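Local coordinates for periplasmic oligopeptide-binding protein (Burkholderia pseudomallei, PDB 3ZS6) that probably captures oligopeptides in the periplasm for uptake by an ABC transport system, and holds a bound peptide in this structure, at residues 62-67 / 144-149; 102-107 / 407-412; 179-184 / 204-209. All coordinates share one frame; numbering follows the deposited sequence.

Interaction 1. Residues 62-67 / 144-149; sequences DTWIFK and YFPELT
W64 and F66 both set CG anti to the carbonyl carbon (chi1 -71° and -67°), while F145 sets its CG anti to the backbone N; all three side chains leave the backbone toward the other segment. One face of the W64 indole receives the start of the short helix: F145 CB sits over the five-membered ring, and P146 CD lies 3.6 Å from the centroid of the W64 six-membered ring. Both are CH-pi contacts; the one from P146 is a familiar proline-tryptophan pairing. P146 CG comes within 3.5 Å of W64 CZ3. The side chains of W64 and F145 slide past each other in opposite directions, the F145 ring oblique to the five-membered ring, planes at 37°. F66 engages by its tip: its CZ lies 4.1 Å from F145 CD2, near the F66 ring plane, and 4.0 Å from T149 CG2, tip to tip. T149 OG1 turns back to P146 O in a 2.7 Å hydrogen bond. No hydrogen bond joins the two segments. Strand 63-68 runs between strands 48-60, whose H58 stacks on W64, and 133-137 in an antiparallel sheet; helix 145-148 packs against it, with W89 of helix 82-93 touching F145 and T149.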
loop_
_atom_site.group_PDB
_atom_site.type_symbol
_atom_site.label_atom_id
_atom_site.label_comp_id
_atom_site.label_asym_id
_atom_site.label_seq_id
_atom_site.Cartn_x
_atom_site.Cartn_y
_atom_site.Cartn_z
ATOM N N ASP A 62 -15.271 20.817 6.503
ATOM C CA ASP A 62 -15.645 19.700 5.635
ATOM C C ASP A 62 -15.524 20.015 4.146
ATOM O O ASP A 62 -16.087 19.300 3.320
ATOM C CB ASP A 62 -17.084 19.277 5.926
ATOM C CG ASP A 62 -18.093 20.272 5.396
ATOM O OD1 ASP A 62 -17.696 21.426 5.125
ATOM O OD2 ASP A 62 -19.276 19.904 5.237
ATOM N N THR A 63 -14.794 21.073 3.802
ATOM C CA THR A 63 -14.773 21.566 2.426
ATOM C C THR A 63 -13.378 21.942 1.930
ATOM O O THR A 63 -12.688 22.753 2.551
ATOM C CB THR A 63 -15.687 22.787 2.272
ATOM O OG1 THR A 63 -17.016 22.438 2.674
ATOM C CG2 THR A 63 -15.707 23.267 0.822
ATOM N N TRP A 64 -12.982 21.352 0.802
ATOM C CA TRP A 64 -11.731 21.696 0.123
ATOM C C TRP A 64 -11.994 22.230 -1.288
ATOM O O TRP A 64 -12.875 21.740 -1.997
ATOM C CB TRP A 64 -10.812 20.469 0.023
ATOM C CG TRP A 64 -10.210 20.027 1.329
ATOM C CD1 TRP A 64 -10.770 19.185 2.252
ATOM C CD2 TRP A 64 -8.927 20.398 1.849
ATOM N NE1 TRP A 64 -9.916 19.018 3.317
ATOM C CE2 TRP A 64 -8.776 19.747 3.093
ATOM C CE3 TRP A 64 -7.892 21.225 1.387
ATOM C CZ2 TRP A 64 -7.635 19.897 3.882
ATOM C CZ3 TRP A 64 -6.758 21.369 2.166
ATOM C CH2 TRP A 64 -6.636 20.705 3.401
ATOM N N ILE A 65 -11.222 23.232 -1.694
ATOM C CA ILE A 65 -11.303 23.767 -3.048
ATOM C C ILE A 65 -9.978 23.506 -3.763
ATOM O O ILE A 65 -8.916 23.808 -3.226
ATOM C CB ILE A 65 -11.575 25.291 -3.042
ATOM C CG1 ILE A 65 -12.929 25.599 -2.404
ATOM C CG2 ILE A 65 -11.528 25.859 -4.459
ATOM C CD1 ILE A 65 -14.105 25.196 -3.255
ATOM N N PHE A 66 -10.047 22.936 -4.963
ATOM C CA PHE A 66 -8.859 22.717 -5.785
ATOM C C PHE A 66 -8.960 23.560 -7.050
ATOM O O PHE A 66 -9.942 23.477 -7.793
ATOM C CB PHE A 66 -8.706 21.229 -6.161
ATOM C CG PHE A 66 -8.413 20.325 -4.986
ATOM C CD1 PHE A 66 -9.445 19.813 -4.214
ATOM C CD2 PHE A 66 -7.110 19.991 -4.658
ATOM C CE1 PHE A 66 -9.184 18.977 -3.139
ATOM C CE2 PHE A 66 -6.838 19.157 -3.580
ATOM C CZ PHE A 66 -7.879 18.651 -2.818
ATOM N N LYS A 67 -7.950 24.383 -7.288
ATOM C CA LYS A 67 -7.901 25.185 -8.504
ATOM C C LYS A 67 -6.999 24.491 -9.501
ATOM O O LYS A 67 -5.802 24.322 -9.257
ATOM C CB LYS A 67 -7.390 26.600 -8.211
ATOM C CG LYS A 67 -8.422 27.513 -7.576
ATOM C CD LYS A 67 -9.635 27.728 -8.484
ATOM C CE LYS A 67 -9.291 28.527 -9.740
ATOM N NZ LYS A 67 -8.422 27.768 -10.693
ATOM N N TYR A 144 -5.626 16.630 6.186
ATOM C CA TYR A 144 -4.574 16.212 5.273
ATOM C C TYR A 144 -5.150 15.711 3.945
ATOM O O TYR A 144 -4.471 15.018 3.180
ATOM C CB TYR A 144 -3.743 15.105 5.922
ATOM C CG TYR A 144 -4.586 13.983 6.512
ATOM C CD1 TYR A 144 -5.002 12.914 5.728
ATOM C CD2 TYR A 144 -4.970 14.007 7.851
ATOM C CE1 TYR A 144 -5.771 11.892 6.258
ATOM C CE2 TYR A 144 -5.740 12.997 8.396
ATOM C CZ TYR A 144 -6.137 11.940 7.598
ATOM O OH TYR A 144 -6.905 10.934 8.140
ATOM N N PHE A 145 -6.397 16.067 3.665
ATOM C CA PHE A 145 -7.071 15.504 2.506
ATOM C C PHE A 145 -6.254 15.550 1.210
ATOM O O PHE A 145 -6.311 14.618 0.411
ATOM C CB PHE A 145 -8.465 16.109 2.289
ATOM C CG PHE A 145 -9.230 15.428 1.191
ATOM C CD1 PHE A 145 -9.682 14.123 1.359
ATOM C CD2 PHE A 145 -9.445 16.058 -0.027
ATOM C CE1 PHE A 145 -10.364 13.466 0.342
ATOM C CE2 PHE A 145 -10.127 15.410 -1.050
ATOM C CZ PHE A 145 -10.585 14.100 -0.865
ATOM N N PRO A 146 -5.489 16.630 0.989
ATOM C CA PRO A 146 -4.763 16.651 -0.287
ATOM C C PRO A 146 -3.785 15.480 -0.478
ATOM O O PRO A 146 -3.564 15.086 -1.622
ATOM C CB PRO A 146 -4.034 18.005 -0.255
ATOM C CG PRO A 146 -4.921 18.874 0.607
ATOM C CD PRO A 146 -5.446 17.933 1.681
ATOM N N GLU A 147 -3.226 14.935 0.602
ATOM C CA GLU A 147 -2.350 13.762 0.502
ATOM C C GLU A 147 -3.019 12.591 -0.207
ATOM O O GLU A 147 -2.381 11.886 -0.994
ATOM C CB GLU A 147 -1.890 13.291 1.888
ATOM C CG GLU A 147 -0.743 14.079 2.472
ATOM C CD GLU A 147 -0.276 13.523 3.809
ATOM O OE1 GLU A 147 0.377 12.454 3.827
ATOM O OE2 GLU A 147 -0.550 14.168 4.838
ATOM N N LEU A 148 -4.297 12.370 0.098
ATOM C CA LEU A 148 -5.035 11.257 -0.483
ATOM C C LEU A 148 -5.150 11.374 -2.000
ATOM O O LEU A 148 -5.078 10.370 -2.712
ATOM C CB LEU A 148 -6.435 11.133 0.142
ATOM C CG LEU A 148 -6.523 10.421 1.501
ATOM C CD1 LEU A 148 -5.838 11.231 2.591
ATOM C CD2 LEU A 148 -7.975 10.137 1.876
ATOM N N THR A 149 -5.341 12.602 -2.484
ATOM C CA THR A 149 -5.559 12.856 -3.905
ATOM C C THR A 149 -4.296 12.607 -4.732
ATOM O O THR A 149 -4.344 12.625 -5.961
ATOM C CB THR A 149 -6.038 14.316 -4.155
ATOM O OG1 THR A 149 -4.933 15.218 -3.995
ATOM C CG2 THR A 149 -7.141 14.698 -3.179
#

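Interaction 2. Residues 102-107 / 407-412; sequences TILVEF and FADYND
Y410 reaches from its loop toward L104 and F107. CG stands between the backbone N and the carbonyl carbon (chi1 48°). Near the root, CB lies against the side chain of E147. Along one edge of the ring, Y410 CD1 has the CB of D412 3.8 Å away, in the ring plane. On the other edge, L104 CD2 approaches Y410 CE2 at 4.3 Å, again near the plane, so the leucine meets the rim. The hydroxyl ends the path: Y410 OH lies 3.5 Å from F107 CZ, the two aromatic side chains meeting tip to tip without a stack.

D409 supplies the neighbouring part of the contact. Its OD2 is 4.2 Å from L104 CD2, with I103 CD1 at a similar distance, so an aliphatic surface borders the carboxylate. What fixes the group is polar: OD2 is hydrogen-bonded to Y101 OH, just before segment 102-107, while OD1 is hydrogen-bonded to the backbone of the bound peptide. Y101 can thus be read as a second-shell partner of a peptide-binding aspartate, and the packing as part of the wall behind the peptide pocket.

Along the chain, segment 102-107 belongs to the loop that connects helix 82-93 to helix 111-115, and L148 of helix 145-148 packs on L104, F107 and Y410. Segment 407-412 leaves strand 401-407 and leads to helix 414-417, where D412 OD2 caps the backbone N of M414 and also forms a salt bridge with R452 of helix 449-464.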
loop_
_atom_site.group_PDB
_atom_site.type_symbol
_atom_site.label_atom_id
_atom_site.label_comp_id
_atom_site.label_asym_id
_atom_site.label_seq_id
_atom_site.Cartn_x
_atom_site.Cartn_y
_atom_site.Cartn_z
ATOM N N THR A 102 -12.206 1.341 -2.694
ATOM C CA THR A 102 -13.135 2.427 -2.384
ATOM C C THR A 102 -12.736 3.208 -1.125
ATOM O O THR A 102 -13.288 4.268 -0.843
ATOM C CB THR A 102 -14.579 1.905 -2.229
ATOM O OG1 THR A 102 -14.604 0.857 -1.256
ATOM C CG2 THR A 102 -15.108 1.367 -3.563
ATOM N N ILE A 103 -11.774 2.687 -0.368
ATOM C CA ILE A 103 -11.386 3.317 0.896
ATOM C C ILE A 103 -10.970 4.784 0.739
ATOM O O ILE A 103 -11.277 5.610 1.597
ATOM C CB ILE A 103 -10.267 2.533 1.622
ATOM C CG1 ILE A 103 -9.050 2.360 0.706
ATOM C CG2 ILE A 103 -10.796 1.168 2.107
ATOM C CD1 ILE A 103 -7.842 1.728 1.380
ATOM N N LEU A 104 -10.280 5.113 -0.352
ATOM C CA LEU A 104 -9.794 6.482 -0.539
ATOM C C LEU A 104 -10.906 7.499 -0.797
ATOM O O LEU A 104 -10.806 8.650 -0.378
ATOM C CB LEU A 104 -8.744 6.561 -1.661
ATOM C CG LEU A 104 -7.358 6.033 -1.288
ATOM C CD1 LEU A 104 -6.355 6.276 -2.417
ATOM C CD2 LEU A 104 -6.880 6.663 0.003
ATOM N N VAL A 105 -11.966 7.077 -1.479
ATOM C CA VAL A 105 -13.065 7.988 -1.770
ATOM C C VAL A 105 -14.066 7.993 -0.615
ATOM O O VAL A 105 -14.985 8.806 -0.565
ATOM C CB VAL A 105 -13.763 7.623 -3.095
ATOM C CG1 VAL A 105 -14.689 6.426 -2.896
ATOM C CG2 VAL A 105 -14.526 8.825 -3.643
ATOM N N GLU A 106 -13.855 7.097 0.337
ATOM C CA GLU A 106 -14.790 6.929 1.442
ATOM C C GLU A 106 -14.920 8.182 2.311
ATOM O O GLU A 106 -15.950 8.381 2.960
ATOM C CB GLU A 106 -14.385 5.724 2.295
ATOM C CG GLU A 106 -15.542 4.886 2.797
ATOM C CD GLU A 106 -15.071 3.608 3.473
ATOM O OE1 GLU A 106 -14.565 2.713 2.766
ATOM O OE2 GLU A 106 -15.197 3.504 4.712
ATOM N N PHE A 107 -13.892 9.027 2.326
ATOM C CA PHE A 107 -13.945 10.253 3.127
ATOM C C PHE A 107 -14.879 11.284 2.494
ATOM O O PHE A 107 -15.335 12.216 3.159
ATOM C CB PHE A 107 -12.555 10.876 3.304
ATOM C CG PHE A 107 -11.598 10.039 4.105
ATOM C CD1 PHE A 107 -11.916 8.742 4.473
ATOM C CD2 PHE A 107 -10.372 10.559 4.496
ATOM C CE1 PHE A 107 -11.026 7.976 5.210
ATOM C CE2 PHE A 107 -9.480 9.801 5.234
ATOM C CZ PHE A 107 -9.807 8.507 5.592
ATOM N N PHE A 407 1.469 -0.615 3.013
ATOM C CA PHE A 407 2.200 0.653 2.940
ATOM C C PHE A 407 1.216 1.787 3.165
ATOM O O PHE A 407 0.141 1.814 2.551
ATOM C CB PHE A 407 2.826 0.837 1.548
ATOM C CG PHE A 407 4.250 0.375 1.457
ATOM C CD1 PHE A 407 4.550 -0.970 1.308
ATOM C CD2 PHE A 407 5.294 1.289 1.520
ATOM C CE1 PHE A 407 5.863 -1.398 1.228
ATOM C CE2 PHE A 407 6.617 0.869 1.436
ATOM C CZ PHE A 407 6.898 -0.475 1.290
ATOM N N ALA A 408 1.567 2.726 4.037
ATOM C CA ALA A 408 0.700 3.875 4.276
ATOM C C ALA A 408 0.401 4.599 2.960
ATOM O O ALA A 408 1.304 4.778 2.139
ATOM C CB ALA A 408 1.367 4.828 5.256
ATOM N N ASP A 409 -0.849 5.019 2.765
ATOM C CA ASP A 409 -1.234 5.794 1.577
ATOM C C ASP A 409 -1.029 7.286 1.832
ATOM O O ASP A 409 -1.056 8.101 0.904
ATOM C CB ASP A 409 -2.705 5.550 1.204
ATOM C CG ASP A 409 -2.948 4.164 0.613
ATOM O OD1 ASP A 409 -2.008 3.578 0.039
ATOM O OD2 ASP A 409 -4.084 3.661 0.727
ATOM N N TYR A 410 -0.846 7.623 3.106
ATOM C CA TYR A 410 -0.654 8.995 3.556
ATOM C C TYR A 410 -0.204 8.912 5.000
ATOM O O TYR A 410 -0.376 7.875 5.643
ATOM C CB TYR A 410 -1.951 9.803 3.446
ATOM C CG TYR A 410 -3.167 9.116 4.028
ATOM C CD1 TYR A 410 -3.501 9.259 5.374
ATOM C CD2 TYR A 410 -3.984 8.316 3.232
ATOM C CE1 TYR A 410 -4.624 8.628 5.910
ATOM C CE2 TYR A 410 -5.103 7.677 3.756
ATOM C CZ TYR A 410 -5.417 7.836 5.094
ATOM O OH TYR A 410 -6.530 7.206 5.612
ATOM N N ASN A 411 0.378 9.989 5.515
ATOM C CA ASN A 411 1.003 9.921 6.829
ATOM C C ASN A 411 0.024 10.247 7.939
ATOM O O ASN A 411 0.096 11.307 8.555
ATOM C CB ASN A 411 2.236 10.830 6.911
ATOM C CG ASN A 411 3.022 10.630 8.202
ATOM O OD1 ASN A 411 2.572 9.944 9.125
ATOM N ND2 ASN A 411 4.201 11.237 8.273
ATOM N N ASP A 412 -0.906 9.330 8.169
ATOM C CA ASP A 412 -1.811 9.422 9.299
ATOM C C ASP A 412 -2.314 8.033 9.658
ATOM O O ASP A 412 -2.467 7.171 8.787
ATOM C CB ASP A 412 -2.988 10.348 9.004
ATOM C CG ASP A 412 -3.931 10.467 10.188
ATOM O OD1 ASP A 412 -3.561 11.148 11.167
ATOM O OD2 ASP A 412 -5.031 9.864 10.151
#

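Interaction 3. Residues 179-184 / 204-209; sequences GPYTLV and RNVVIR
V206 divides its two methyl groups between P180 and Y181, and this forked packing is the apolar centre of the contact. CG1 is anti to the backbone N (chi1 180°) and lies 3.9 Å from Y181 CZ, approaching the phenol obliquely. The other branch, V206 CG2, meets P180 CB at 4.1 Å. One valine therefore packs against the last loop residue and the first residue of strand 181-187.

Further out, the phenol reaches past V206 to I208. Y181 OH lies 3.2 Å from I208 CB, a close approach that comes with the polar bond beside it; CG2 stays near the hydroxyl, while the far end of the isoleucine side chain leads away, and the residue also touches L504 of strand 503-504.

The polar edge of the contact is a single hydrogen bond, in which Y181 OH donates to I208 O at 2.8 Å. The acceptor lies close to the plane of the tyrosine ring, a position that suits a phenolic O-H held in that plane. Seen from the carbonyl the approach is less regular: the C=O...donor angle is 119°, and the hydroxyl stands 39° above the carbonyl plane. The same oxygen is 3.2 Å from Y181 CE1, so it sits beside the ring edge as well as the hydroxyl. A buried phenol and a loop carbonyl thereby satisfy each other. Beyond them V206 O accepts a bond from K196 NZ, and R209 NH2 is hydrogen-bonded to D3 O.

Strands 181-187, 191-196 and 210-215 follow one another as antiparallel neighbours, a beta-meander within a mixed sheet. The contact ties the entrance of its first strand to the connection that enters its third, beside the end of the middle strand.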
loop_
_atom_site.group_PDB
_atom_site.type_symbol
_atom_site.label_atom_id
_atom_site.label_comp_id
_atom_site.label_asym_id
_atom_site.label_seq_id
_atom_site.Cartn_x
_atom_site.Cartn_y
_atom_site.Cartn_z
ATOM N N GLY A 179 -0.449 11.594 -17.196
ATOM C CA GLY A 179 0.785 11.762 -16.442
ATOM C C GLY A 179 1.968 12.160 -17.309
ATOM O O GLY A 179 1.803 12.438 -18.494
ATOM N N PRO A 180 3.179 12.165 -16.725
ATOM C CA PRO A 180 4.385 12.580 -17.455
ATOM C C PRO A 180 4.835 11.556 -18.503
ATOM O O PRO A 180 5.652 11.902 -19.359
ATOM C CB PRO A 180 5.436 12.719 -16.349
ATOM C CG PRO A 180 4.941 11.817 -15.241
ATOM C CD PRO A 180 3.450 11.879 -15.304
ATOM N N TYR A 181 4.311 10.331 -18.433
ATOM C CA TYR A 181 4.679 9.261 -19.364
ATOM C C TYR A 181 3.460 8.629 -20.035
ATOM O O TYR A 181 2.364 8.632 -19.481
ATOM C CB TYR A 181 5.522 8.179 -18.651
ATOM C CG TYR A 181 6.802 8.747 -18.098
ATOM C CD1 TYR A 181 7.953 8.809 -18.881
ATOM C CD2 TYR A 181 6.850 9.279 -16.807
ATOM C CE1 TYR A 181 9.124 9.364 -18.389
ATOM C CE2 TYR A 181 8.015 9.828 -16.303
ATOM C CZ TYR A 181 9.147 9.872 -17.101
ATOM O OH TYR A 181 10.304 10.423 -16.604
ATOM N N THR A 182 3.658 8.112 -21.244
ATOM C CA THR A 182 2.618 7.367 -21.932
ATOM C C THR A 182 3.096 5.937 -22.138
ATOM O O THR A 182 4.283 5.696 -22.383
ATOM C CB THR A 182 2.276 7.969 -23.315
ATOM O OG1 THR A 182 3.408 7.847 -24.184
ATOM C CG2 THR A 182 1.886 9.436 -23.190
ATOM N N LEU A 183 2.158 5.000 -22.065
ATOM C CA LEU A 183 2.471 3.582 -22.137
ATOM C C LEU A 183 2.812 3.163 -23.559
ATOM O O LEU A 183 2.013 3.360 -24.474
ATOM C CB LEU A 183 1.277 2.770 -21.629
ATOM C CG LEU A 183 1.461 1.257 -21.519
ATOM C CD1 LEU A 183 2.501 0.941 -20.457
ATOM C CD2 LEU A 183 0.128 0.591 -21.196
ATOM N N VAL A 184 3.986 2.562 -23.742
ATOM C CA VAL A 184 4.400 2.085 -25.064
ATOM C C VAL A 184 4.244 0.572 -25.220
ATOM O O VAL A 184 3.835 0.085 -26.279
ATOM C CB VAL A 184 5.870 2.454 -25.371
ATOM C CG1 VAL A 184 6.242 2.011 -26.778
ATOM C CG2 VAL A 184 6.096 3.944 -25.199
ATOM N N ARG A 204 8.646 20.113 -20.037
ATOM C CA ARG A 204 9.937 20.796 -20.088
ATOM C C ARG A 204 10.826 20.496 -18.886
ATOM O O ARG A 204 12.044 20.619 -18.973
ATOM C CB ARG A 204 9.751 22.312 -20.227
ATOM C CG ARG A 204 9.275 22.753 -21.606
ATOM C CD ARG A 204 9.148 24.273 -21.700
ATOM N NE ARG A 204 8.252 24.808 -20.675
ATOM C CZ ARG A 204 6.935 24.932 -20.818
ATOM N NH1 ARG A 204 6.349 24.559 -21.951
ATOM N NH2 ARG A 204 6.203 25.428 -19.829
ATOM N N ASN A 205 10.218 20.112 -17.768
ATOM C CA ASN A 205 10.974 19.802 -16.555
ATOM C C ASN A 205 11.114 18.303 -16.258
ATOM O O ASN A 205 11.694 17.914 -15.248
ATOM C CB ASN A 205 10.387 20.543 -15.347
ATOM C CG ASN A 205 10.676 22.040 -15.388
ATOM O OD1 ASN A 205 11.810 22.450 -15.631
ATOM N ND2 ASN A 205 9.645 22.860 -15.179
ATOM N N VAL A 206 10.586 17.464 -17.140
ATOM C CA VAL A 206 10.742 16.015 -17.010
ATOM C C VAL A 206 12.016 15.574 -17.742
ATOM O O VAL A 206 12.116 15.714 -18.961
ATOM C CB VAL A 206 9.526 15.265 -17.596
ATOM C CG1 VAL A 206 9.704 13.758 -17.460
ATOM C CG2 VAL A 206 8.237 15.720 -16.923
ATOM N N VAL A 207 12.986 15.052 -16.996
ATOM C CA VAL A 207 14.286 14.708 -17.563
ATOM C C VAL A 207 14.352 13.278 -18.106
ATOM O O VAL A 207 14.792 13.058 -19.228
ATOM C CB VAL A 207 15.413 14.918 -16.533
ATOM C CG1 VAL A 207 16.748 14.408 -17.083
ATOM C CG2 VAL A 207 15.504 16.394 -16.146
ATOM N N ILE A 208 13.911 12.311 -17.308
ATOM C CA ILE A 208 13.933 10.911 -17.722
ATOM C C ILE A 208 13.014 10.698 -18.921
ATOM O O ILE A 208 11.838 11.056 -18.877
ATOM C CB ILE A 208 13.505 9.995 -16.560
ATOM C CG1 ILE A 208 14.478 10.154 -15.392
ATOM C CG2 ILE A 208 13.406 8.532 -17.023
ATOM C CD1 ILE A 208 15.848 9.609 -15.668
ATOM N N ARG A 209 13.559 10.132 -19.996
ATOM C CA ARG A 209 12.834 10.042 -21.268
ATOM C C ARG A 209 12.183 8.680 -21.507
ATOM O O ARG A 209 11.283 8.545 -22.333
ATOM C CB ARG A 209 13.757 10.390 -22.448
ATOM C CG ARG A 209 14.178 11.857 -22.481
ATOM C CD ARG A 209 14.888 12.220 -23.768
ATOM N NE ARG A 209 16.196 11.583 -23.920
ATOM C CZ ARG A 209 17.341 12.094 -23.463
ATOM N NH1 ARG A 209 17.341 13.249 -22.796
ATOM N NH2 ARG A 209 18.490 11.451 -23.669
#

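Interactions 1 and 2 form one continuous piece of packing, their centres 13 Å apart, because segment 144-149 touches both strand 63-68 and segment 407-412. E147 OE1 lies 3.0 Å from N411 N in a probable hydrogen bond, and the ring of Y410 packs against two residues of segment 144-149: its CE1 is 3.5 Å from Y144 CE1, and its CD2 is 3.5 Å from L148 CD1. Interaction 2 is the member at the peptide, through D409 and the backbone of F407; interaction 1 joins it through segment 144-149. Interaction 3 stands apart, with its centre about 26 Å from each of the other centres and its nearest atoms about 12 Å from interaction 1 and about 17 Å from interaction 2.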